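Local coordinates for protein homoserine dehydrogenase (Staphylococcus aureus M1064, PDB 4PG7) that catalyses the NAD(P)-dependent interconversion of aspartate semialdehyde and homoserine, a hydride-transfer step of the aspartic acid pathway, at residues L24-G35 with S92-M100; F234-R245 with G272-V283. All coordinates share one frame; numbering follows the deposited sequence.

In the fold
Interaction 1 comes first along the chain and is complete before interaction 2 opens; their centres lie 32 Å apart and their nearest atoms about 17 Å, without touching. They belong to different sheets. Interaction 1 pairs neighbouring strands 22-29 and 95-98 inside the six-stranded parallel sheet of the nucleotide-binding domain, whereas interaction 2 adds the short strand 244-245 to the mixed sheet, with the loop before it packed over the hairpin of strands 264-275 and 278-289. That mixed sheet also takes in strand 436-444 of the C-terminal region. Interaction 1 thus lies in the probable cofactor-binding domain, interaction 2 in the sheet that links mid-chain to the C-terminal part.

Interaction 1. Residues L24-G35 with S92-M100; sequences LNIALLGLGTVG and SLDIIVEVM. With GOL (glycerol), chain I.
Ala27 and Leu29 on strand 24-29 bond to Ile95 and Val97 on strand 95-98, two parallel neighbours in a Rossmann-type sheet; the axes of the two short strand segments pass 4.7 Å apart at 20°. The ladder starts irregularly, Asn25 O taking Asp94 N well but Ile95 N only weakly. Ala27 N then reaches Ile95 O, Val97 N meets Ala27 O at 2.8 Å and an N-H...O angle of 173°, Leu29 N meets Val97 O, and Val99 N to Leu29 O is the last rung. Ile26, Leu28, Ile95 and Val97 share one face, where Ile95 and Val97 touch Leu334 and Val330 of helix 323-339. On the other, Ala27 CB takes Leu93 CD1 at 3.7 Å, and Leu29 CD1 rests on Ile96 CG2 at 3.7 Å; helix 106-115 packs on this side.

Just ahead of strand 95-98, Asp94 clasps Asn25. Its CG is anti to the carbonyl carbon (chi1 -56°), which brings OD2 to Asn25 N at 2.8 Å on the anti side of the carboxylate, while the Asp94 N bond to Asn25 O completes the grip.

Beyond the strands, Gly30, Gly32 and Gly35 match the GxGxxG pattern, consistent with a dinucleotide-binding turn; Val99 CG2 lies 3.4 Å from Gly30 O. Val99 faces the first turn of the helix, its CG1 3.9 Å from Val34 CG1. Glu98 is tied outward to Thr122 and Asn124 through OE1, while OE2 accepts Met100 N. Water 1 ties the glycine loop to the neighbouring strand's end, accepting from Gly32 N and donating to Val99 O at 2.8 Å.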
loop_
_atom_site.group_PDB
_atom_site.type_symbol
_atom_site.label_atom_id
_atom_site.label_comp_id
_atom_site.label_asym_id
_atom_site.label_seq_id
_atom_site.Cartn_x
_atom_site.Cartn_y
_atom_site.Cartn_z
ATOM N N LEU A 24 -1.703 30.071 17.732
ATOM C CA LEU A 24 -1.590 28.710 18.262
ATOM C C LEU A 24 -0.236 28.589 18.938
ATOM O O LEU A 24 0.803 28.532 18.271
ATOM C CB LEU A 24 -1.726 27.666 17.152
ATOM C CG LEU A 24 -3.089 26.992 17.040
ATOM C CD1 LEU A 24 -3.184 26.192 15.748
ATOM C CD2 LEU A 24 -3.329 26.078 18.230
ATOM N N ASN A 25 -0.253 28.561 20.266
ATOM C CA ASN A 25 0.979 28.503 21.043
ATOM C C ASN A 25 1.382 27.050 21.262
ATOM O O ASN A 25 0.605 26.240 21.784
ATOM C CB ASN A 25 0.796 29.221 22.371
ATOM C CG ASN A 25 0.754 30.736 22.216
ATOM O OD1 ASN A 25 1.650 31.336 21.635
ATOM N ND2 ASN A 25 -0.281 31.353 22.742
ATOM N N ILE A 26 2.578 26.700 20.810
ATOM C CA ILE A 26 3.042 25.327 20.933
ATOM C C ILE A 26 4.383 25.269 21.647
ATOM O O ILE A 26 5.115 26.265 21.733
ATOM C CB ILE A 26 3.115 24.616 19.556
ATOM C CG1 ILE A 26 4.335 25.053 18.737
ATOM C CG2 ILE A 26 1.849 24.876 18.755
ATOM C CD1 ILE A 26 4.539 24.214 17.480
ATOM N N ALA A 27 4.684 24.090 22.161
ATOM C CA ALA A 27 5.997 23.778 22.692
ATOM C C ALA A 27 6.533 22.479 22.077
ATOM O O ALA A 27 5.768 21.543 21.792
ATOM C CB ALA A 27 5.928 23.666 24.193
ATOM N N LEU A 28 7.849 22.442 21.881
ATOM C CA LEU A 28 8.545 21.240 21.404
ATOM C C LEU A 28 9.311 20.605 22.530
ATOM O O LEU A 28 10.006 21.305 23.274
ATOM C CB LEU A 28 9.559 21.571 20.330
ATOM C CG LEU A 28 9.127 21.261 18.926
ATOM C CD1 LEU A 28 8.111 22.316 18.520
ATOM C CD2 LEU A 28 10.344 21.227 18.010
ATOM N N LEU A 29 9.148 19.293 22.695
ATOM C CA LEU A 29 9.937 18.560 23.666
ATOM C C LEU A 29 10.990 17.812 22.871
ATOM O O LEU A 29 10.682 16.791 22.242
ATOM C CB LEU A 29 9.064 17.609 24.490
ATOM C CG LEU A 29 7.842 18.194 25.192
ATOM C CD1 LEU A 29 7.112 17.098 25.938
ATOM C CD2 LEU A 29 8.247 19.304 26.158
ATOM N N GLY A 30 12.212 18.342 22.878
ATOM C CA GLY A 30 13.334 17.755 22.141
ATOM C C GLY A 30 13.684 18.529 20.882
ATOM O O GLY A 30 12.819 19.115 20.241
ATOM N N LEU A 31 14.967 18.543 20.541
ATOM C CA LEU A 31 15.438 19.275 19.379
ATOM C C LEU A 31 16.588 18.515 18.695
ATOM O O LEU A 31 17.667 19.060 18.473
ATOM C CB LEU A 31 15.870 20.694 19.801
ATOM C CG LEU A 31 15.589 21.920 18.947
ATOM C CD1 LEU A 31 16.746 22.922 19.028
ATOM C CD2 LEU A 31 15.240 21.585 17.530
ATOM N N GLY A 32 16.360 17.251 18.362
ATOM C CA GLY A 32 17.351 16.488 17.589
ATOM C C GLY A 32 17.163 16.784 16.118
ATOM O O GLY A 32 16.764 17.896 15.757
ATOM N N THR A 33 17.433 15.802 15.257
ATOM C CA THR A 33 17.249 15.999 13.823
ATOM C C THR A 33 15.774 16.154 13.499
ATOM O O THR A 33 15.405 16.969 12.672
ATOM C CB THR A 33 17.833 14.833 12.995
ATOM O OG1 THR A 33 17.268 13.606 13.459
ATOM C CG2 THR A 33 19.331 14.773 13.155
ATOM N N VAL A 34 14.918 15.396 14.168
ATOM C CA VAL A 34 13.477 15.499 13.903
ATOM C C VAL A 34 12.948 16.859 14.406
ATOM O O VAL A 34 12.211 17.547 13.696
ATOM C CB VAL A 34 12.689 14.327 14.545
ATOM C CG1 VAL A 34 11.195 14.532 14.386
ATOM C CG2 VAL A 34 13.094 12.987 13.934
ATOM N N GLY A 35 13.310 17.225 15.631
ATOM C CA GLY A 35 12.899 18.524 16.204
ATOM C C GLY A 35 13.359 19.706 15.375
ATOM O O GLY A 35 12.570 20.592 15.057
ATOM N N SER A 92 -1.063 28.961 28.577
ATOM C CA SER A 92 -1.247 29.535 27.254
ATOM C C SER A 92 -0.936 28.560 26.128
ATOM O O SER A 92 -1.231 28.855 24.973
ATOM C CB SER A 92 -0.383 30.784 27.078
ATOM O OG SER A 92 0.972 30.445 26.816
ATOM N N LEU A 93 -0.317 27.427 26.435
ATOM C CA LEU A 93 -0.000 26.453 25.389
ATOM C C LEU A 93 -1.246 25.702 24.950
ATOM O O LEU A 93 -2.078 25.309 25.767
ATOM C CB LEU A 93 1.053 25.458 25.857
ATOM C CG LEU A 93 2.441 26.038 26.122
ATOM C CD1 LEU A 93 3.378 24.918 26.521
ATOM C CD2 LEU A 93 3.002 26.786 24.916
ATOM N N ASP A 94 -1.373 25.535 23.641
ATOM C CA ASP A 94 -2.492 24.815 23.046
ATOM C C ASP A 94 -2.088 23.386 22.694
ATOM O O ASP A 94 -2.890 22.459 22.824
ATOM C CB ASP A 94 -2.944 25.559 21.789
ATOM C CG ASP A 94 -3.310 27.006 22.078
ATOM O OD1 ASP A 94 -4.202 27.213 22.934
ATOM O OD2 ASP A 94 -2.687 27.929 21.489
ATOM N N ILE A 95 -0.845 23.220 22.242
ATOM C CA ILE A 95 -0.359 21.941 21.732
ATOM C C ILE A 95 1.077 21.658 22.169
ATOM O O ILE A 95 1.937 22.539 22.117
ATOM C CB ILE A 95 -0.385 21.915 20.184
ATOM C CG1 ILE A 95 -1.759 22.356 19.643
ATOM C CG2 ILE A 95 -0.013 20.526 19.672
ATOM C CD1 ILE A 95 -1.825 22.485 18.133
ATOM N N ILE A 96 1.331 20.412 22.564
ATOM C CA ILE A 96 2.680 19.950 22.898
ATOM C C ILE A 96 3.129 18.954 21.830
ATOM O O ILE A 96 2.436 17.965 21.551
ATOM C CB ILE A 96 2.724 19.223 24.251
ATOM C CG1 ILE A 96 2.093 20.075 25.356
ATOM C CG2 ILE A 96 4.153 18.843 24.610
ATOM C CD1 ILE A 96 2.838 21.335 25.650
ATOM N N VAL A 97 4.280 19.231 21.237
ATOM C CA VAL A 97 4.864 18.368 20.207
ATOM C C VAL A 97 6.075 17.675 20.801
ATOM O O VAL A 97 7.065 18.322 21.134
ATOM C CB VAL A 97 5.295 19.184 18.989
ATOM C CG1 VAL A 97 5.926 18.272 17.937
ATOM C CG2 VAL A 97 4.096 19.925 18.421
ATOM N N GLU A 98 5.986 16.361 20.970
ATOM C CA GLU A 98 7.055 15.615 21.615
ATOM C C GLU A 98 7.861 14.809 20.596
ATOM O O GLU A 98 7.321 13.969 19.883
ATOM C CB GLU A 98 6.470 14.707 22.688
ATOM C CG GLU A 98 7.506 13.991 23.522
ATOM C CD GLU A 98 7.798 12.590 22.999
ATOM O OE1 GLU A 98 6.839 11.788 22.906
ATOM O OE2 GLU A 98 8.974 12.304 22.684
ATOM N N VAL A 99 9.161 15.077 20.562
ATOM C CA VAL A 99 10.103 14.416 19.664
ATOM C C VAL A 99 11.358 14.028 20.447
ATOM O O VAL A 99 12.444 13.988 19.912
ATOM C CB VAL A 99 10.446 15.301 18.454
ATOM C CG1 VAL A 99 9.222 15.462 17.569
ATOM C CG2 VAL A 99 10.949 16.661 18.882
ATOM N N MET A 100 11.178 13.729 21.722
ATOM C CA MET A 100 12.273 13.471 22.631
ATOM C C MET A 100 12.667 11.994 22.616
ATOM O O MET A 100 13.844 11.672 22.731
ATOM C CB MET A 100 11.851 13.867 24.053
ATOM C CG MET A 100 12.922 13.704 25.116
ATOM S SD MET A 100 14.257 14.903 24.949
ATOM C CE MET A 100 13.545 16.315 25.792
HETATM C C1 GOL I . -3.240 30.088 24.081
HETATM O O1 GOL I . -2.613 30.063 22.794
HETATM C C2 GOL I . -4.689 30.510 24.037
HETATM O O2 GOL I . -5.117 30.552 25.405
HETATM C C3 GOL I . -4.838 31.873 23.394
HETATM O O3 GOL I . -4.246 31.884 22.078
HETATM O O HOH W 1 14.346 15.167 18.207
#

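Interaction 2. Residues F234-R245 with G272-V283; sequences FNQVIKLNDVKR and GIYENGKVNASV
Phe234 and Tyr274 make the main aromatic contact. Tyr274 CB lies over one face of the Phe234 ring, 3.6 Å from its centroid and 15° off the normal, a CH-pi contact; the rings themselves are oblique, their planes 37° apart. With Tyr274 CG anti to the backbone N (chi1 -175°), one face of its ring lies under Phe234 CB, offset toward the rim. Gly272 O meets the Phe234 ring at its edge, 3.5 Å from CZ.

Apolar contacts continue along the hairpin. Val279 CG2 touches Phe234 CD2 and Gln236 CB, and Val279 CB faces Ile238 CG2. The Ile238 CD1 methyl presses on Ala281 CB at 3.5 Å, tighter than usual for two carbons, and Val243 CG2 lies 4.0 Å from Ala281 CB. Helix 220-234 backs this layer, Val226 meeting Ala281 and Val227 meeting Val243.

Backbone bonds join the strands in parallel. Lys244 N donates to Ala281 O along a more bent path, whereas Val283 N to Lys244 O is shorter, at 2.8 Å, and straighter. CA-H...O contacts run from Ser282 CA to Lys244 O and from Arg245 CA to Val283 O.

Water 3 bridges Asp242 O and Ala281 N, and water 4 links Lys244 NZ to Ala281 O. Mutual backbone bonds join Glu275 with Lys278 and Ile273 with Asn280: a beta-hairpin closed by a type I' turn, with a short parallel strand appended to its second strand.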
loop_
_atom_site.group_PDB
_atom_site.type_symbol
_atom_site.label_atom_id
_atom_site.label_comp_id
_atom_site.label_asym_id
_atom_site.label_seq_id
_atom_site.Cartn_x
_atom_site.Cartn_y
_atom_site.Cartn_z
ATOM N N PHE A 234 -5.537 -4.969 15.002
ATOM C CA PHE A 234 -6.448 -5.795 15.765
ATOM C C PHE A 234 -7.069 -5.080 16.952
ATOM O O PHE A 234 -7.906 -5.675 17.629
ATOM C CB PHE A 234 -5.717 -7.014 16.315
ATOM C CG PHE A 234 -4.968 -7.799 15.287
ATOM C CD1 PHE A 234 -5.582 -8.187 14.107
ATOM C CD2 PHE A 234 -3.664 -8.211 15.531
ATOM C CE1 PHE A 234 -4.891 -8.926 13.170
ATOM C CE2 PHE A 234 -2.978 -8.965 14.599
ATOM C CZ PHE A 234 -3.591 -9.327 13.420
ATOM N N ASN A 235 -6.649 -3.838 17.223
ATOM C CA ASN A 235 -7.079 -3.111 18.414
ATOM C C ASN A 235 -6.816 -3.894 19.703
ATOM O O ASN A 235 -7.583 -3.827 20.652
ATOM C CB ASN A 235 -8.552 -2.724 18.300
ATOM C CG ASN A 235 -8.873 -2.033 16.986
ATOM O OD1 ASN A 235 -8.122 -1.176 16.524
ATOM N ND2 ASN A 235 -9.995 -2.404 16.379
ATOM N N GLN A 236 -5.713 -4.632 19.722
ATOM C CA GLN A 236 -5.306 -5.395 20.891
ATOM C C GLN A 236 -3.935 -4.931 21.299
ATOM O O GLN A 236 -3.081 -4.700 20.458
ATOM C CB GLN A 236 -5.223 -6.883 20.568
ATOM C CG GLN A 236 -6.558 -7.530 20.243
ATOM C CD GLN A 236 -7.454 -7.679 21.454
ATOM O OE1 GLN A 236 -8.619 -7.297 21.420
ATOM N NE2 GLN A 236 -6.918 -8.233 22.529
ATOM N N VAL A 237 -3.720 -4.854 22.600
ATOM C CA VAL A 237 -2.447 -4.483 23.152
ATOM C C VAL A 237 -1.685 -5.743 23.497
ATOM O O VAL A 237 -2.150 -6.530 24.298
ATOM C CB VAL A 237 -2.641 -3.657 24.439
ATOM C CG1 VAL A 237 -1.323 -3.478 25.171
ATOM C CG2 VAL A 237 -3.280 -2.311 24.121
ATOM N N ILE A 238 -0.508 -5.925 22.910
ATOM C CA ILE A 238 0.406 -6.974 23.362
ATOM C C ILE A 238 1.669 -6.327 23.880
ATOM O O ILE A 238 1.962 -5.197 23.535
ATOM C CB ILE A 238 0.742 -7.985 22.242
ATOM C CG1 ILE A 238 1.579 -7.351 21.124
ATOM C CG2 ILE A 238 -0.538 -8.577 21.679
ATOM C CD1 ILE A 238 2.019 -8.343 20.064
ATOM N N LYS A 239 2.429 -7.057 24.686
ATOM C CA LYS A 239 3.701 -6.559 25.197
ATOM C C LYS A 239 4.839 -6.965 24.269
ATOM O O LYS A 239 4.753 -7.995 23.580
ATOM C CB LYS A 239 3.950 -7.144 26.589
ATOM C CG LYS A 239 2.905 -6.764 27.641
ATOM C CD LYS A 239 3.109 -7.559 28.934
ATOM N N LEU A 240 5.921 -6.185 24.265
ATOM C CA LEU A 240 7.084 -6.529 23.478
ATOM C C LEU A 240 7.549 -7.955 23.773
ATOM O O LEU A 240 7.938 -8.678 22.860
ATOM C CB LEU A 240 8.228 -5.539 23.698
ATOM C CG LEU A 240 9.532 -5.758 22.908
ATOM C CD1 LEU A 240 9.276 -5.816 21.405
ATOM C CD2 LEU A 240 10.534 -4.646 23.237
ATOM N N ASN A 241 7.524 -8.362 25.034
ATOM C CA ASN A 241 8.036 -9.680 25.371
ATOM C C ASN A 241 7.072 -10.822 25.023
ATOM O O ASN A 241 7.447 -11.962 25.125
ATOM C CB ASN A 241 8.514 -9.746 26.833
ATOM C CG ASN A 241 7.397 -9.537 27.825
ATOM O OD1 ASN A 241 6.226 -9.499 27.454
ATOM N ND2 ASN A 241 7.752 -9.400 29.100
ATOM N N ASP A 242 5.845 -10.508 24.607
ATOM C CA ASP A 242 4.952 -11.497 24.033
ATOM C C ASP A 242 5.335 -11.832 22.578
ATOM O O ASP A 242 4.843 -12.800 22.042
ATOM C CB ASP A 242 3.493 -11.005 24.041
ATOM C CG ASP A 242 2.931 -10.786 25.452
ATOM O OD1 ASP A 242 3.353 -11.494 26.400
ATOM O OD2 ASP A 242 2.036 -9.908 25.591
ATOM N N VAL A 243 6.181 -11.038 21.932
ATOM C CA VAL A 243 6.569 -11.318 20.550
ATOM C C VAL A 243 7.708 -12.328 20.541
ATOM O O VAL A 243 8.814 -12.014 20.927
ATOM C CB VAL A 243 7.009 -10.056 19.788
ATOM C CG1 VAL A 243 7.367 -10.393 18.337
ATOM C CG2 VAL A 243 5.913 -9.006 19.820
ATOM N N LYS A 244 7.439 -13.539 20.082
ATOM C CA LYS A 244 8.489 -14.540 19.954
ATOM C C LYS A 244 9.453 -14.057 18.892
ATOM O O LYS A 244 9.046 -13.833 17.757
ATOM C CB LYS A 244 7.890 -15.902 19.575
ATOM C CG LYS A 244 6.993 -16.486 20.667
ATOM C CD LYS A 244 6.393 -17.821 20.242
ATOM C CE LYS A 244 5.676 -18.522 21.391
ATOM N NZ LYS A 244 4.518 -17.733 21.905
ATOM N N ARG A 245 10.725 -13.915 19.255
ATOM C CA ARG A 245 11.679 -13.219 18.400
ATOM C C ARG A 245 12.969 -13.990 18.170
ATOM O O ARG A 245 13.532 -14.552 19.097
ATOM C CB ARG A 245 12.016 -11.892 19.044
ATOM C CG ARG A 245 13.025 -11.059 18.283
ATOM C CD ARG A 245 13.283 -9.755 19.010
ATOM N NE ARG A 245 13.661 -9.986 20.401
ATOM C CZ ARG A 245 14.856 -10.389 20.821
ATOM N NH1 ARG A 245 15.845 -10.626 19.979
ATOM N NH2 ARG A 245 15.063 -10.559 22.114
ATOM N N GLY A 272 1.643 -11.128 12.775
ATOM C CA GLY A 272 0.611 -11.163 13.794
ATOM C C GLY A 272 -0.605 -11.898 13.275
ATOM O O GLY A 272 -1.137 -11.550 12.213
ATOM N N ILE A 273 -1.030 -12.916 14.021
ATOM C CA ILE A 273 -2.215 -13.719 13.695
ATOM C C ILE A 273 -3.237 -13.565 14.826
ATOM O O ILE A 273 -2.921 -13.814 15.983
ATOM C CB ILE A 273 -1.844 -15.206 13.530
ATOM C CG1 ILE A 273 -0.768 -15.379 12.449
ATOM C CG2 ILE A 273 -3.084 -16.022 13.184
ATOM C CD1 ILE A 273 -0.151 -16.763 12.384
ATOM N N TYR A 274 -4.444 -13.130 14.484
ATOM C CA TYR A 274 -5.491 -12.868 15.459
ATOM C C TYR A 274 -6.528 -13.967 15.325
ATOM O O TYR A 274 -7.311 -13.952 14.387
ATOM C CB TYR A 274 -6.121 -11.502 15.195
ATOM C CG TYR A 274 -7.149 -11.016 16.206
ATOM C CD1 TYR A 274 -7.053 -11.338 17.560
ATOM C CD2 TYR A 274 -8.182 -10.170 15.811
ATOM C CE1 TYR A 274 -7.977 -10.859 18.475
ATOM C CE2 TYR A 274 -9.104 -9.683 16.720
ATOM C CZ TYR A 274 -9.000 -10.036 18.052
ATOM O OH TYR A 274 -9.920 -9.559 18.956
ATOM N N GLU A 275 -6.494 -14.923 16.252
ATOM C CA GLU A 275 -7.386 -16.095 16.254
ATOM C C GLU A 275 -8.036 -16.244 17.630
ATOM O O GLU A 275 -7.343 -16.218 18.650
ATOM C CB GLU A 275 -6.615 -17.384 15.916
ATOM C CG GLU A 275 -6.255 -17.551 14.446
ATOM N N ASN A 276 -9.363 -16.379 17.646
ATOM C CA ASN A 276 -10.140 -16.673 18.868
ATOM C C ASN A 276 -9.889 -15.707 20.028
ATOM O O ASN A 276 -9.574 -16.119 21.145
ATOM C CB ASN A 276 -9.885 -18.118 19.306
ATOM C CG ASN A 276 -10.348 -19.126 18.270
ATOM O OD1 ASN A 276 -11.390 -18.951 17.632
ATOM N ND2 ASN A 276 -9.575 -20.190 18.100
ATOM N N GLY A 277 -10.001 -14.417 19.744
ATOM C CA GLY A 277 -9.747 -13.384 20.751
ATOM C C GLY A 277 -8.286 -13.102 21.109
ATOM O O GLY A 277 -8.027 -12.172 21.873
ATOM N N LYS A 278 -7.334 -13.865 20.558
ATOM C CA LYS A 278 -5.908 -13.736 20.940
ATOM C C LYS A 278 -4.962 -13.475 19.752
ATOM O O LYS A 278 -5.153 -14.007 18.663
ATOM C CB LYS A 278 -5.449 -14.990 21.674
ATOM N N VAL A 279 -3.933 -12.664 19.984
ATOM C CA VAL A 279 -2.905 -12.384 18.984
ATOM C C VAL A 279 -1.682 -13.265 19.226
ATOM O O VAL A 279 -1.131 -13.263 20.314
ATOM C CB VAL A 279 -2.460 -10.900 19.046
ATOM C CG1 VAL A 279 -1.349 -10.605 18.029
ATOM C CG2 VAL A 279 -3.650 -9.967 18.836
ATOM N N ASN A 280 -1.260 -14.013 18.216
ATOM C CA ASN A 280 0.043 -14.667 18.235
ATOM C C ASN A 280 1.011 -13.854 17.383
ATOM O O ASN A 280 0.807 -13.709 16.182
ATOM C CB ASN A 280 -0.045 -16.086 17.676
ATOM C CG ASN A 280 -0.872 -16.994 18.545
ATOM O OD1 ASN A 280 -1.703 -17.739 18.044
ATOM N ND2 ASN A 280 -0.657 -16.934 19.863
ATOM N N ALA A 281 2.052 -13.329 18.010
ATOM C CA ALA A 281 2.958 -12.387 17.348
ATOM C C ALA A 281 4.379 -12.913 17.360
ATOM O O ALA A 281 4.815 -13.473 18.349
ATOM C CB ALA A 281 2.902 -11.044 18.040
ATOM N N SER A 282 5.100 -12.715 16.251
ATOM C CA SER A 282 6.465 -13.203 16.118
ATOM C C SER A 282 7.288 -12.415 15.118
ATOM O O SER A 282 6.759 -11.747 14.230
ATOM C CB SER A 282 6.469 -14.671 15.681
ATOM O OG SER A 282 5.701 -14.848 14.498
ATOM N N VAL A 283 8.596 -12.529 15.277
ATOM C CA VAL A 283 9.559 -12.024 14.332
ATOM C C VAL A 283 10.584 -13.129 14.181
ATOM O O VAL A 283 11.186 -13.532 15.172
ATOM C CB VAL A 283 10.273 -10.785 14.884
ATOM C CG1 VAL A 283 11.407 -10.367 13.966
ATOM C CG2 VAL A 283 9.299 -9.640 15.033
HETATM O O HOH W 2 -5.451 -10.237 22.141
HETATM O O HOH W 3 2.465 -13.543 20.789
HETATM O O HOH W 4 3.927 -16.235 19.165
#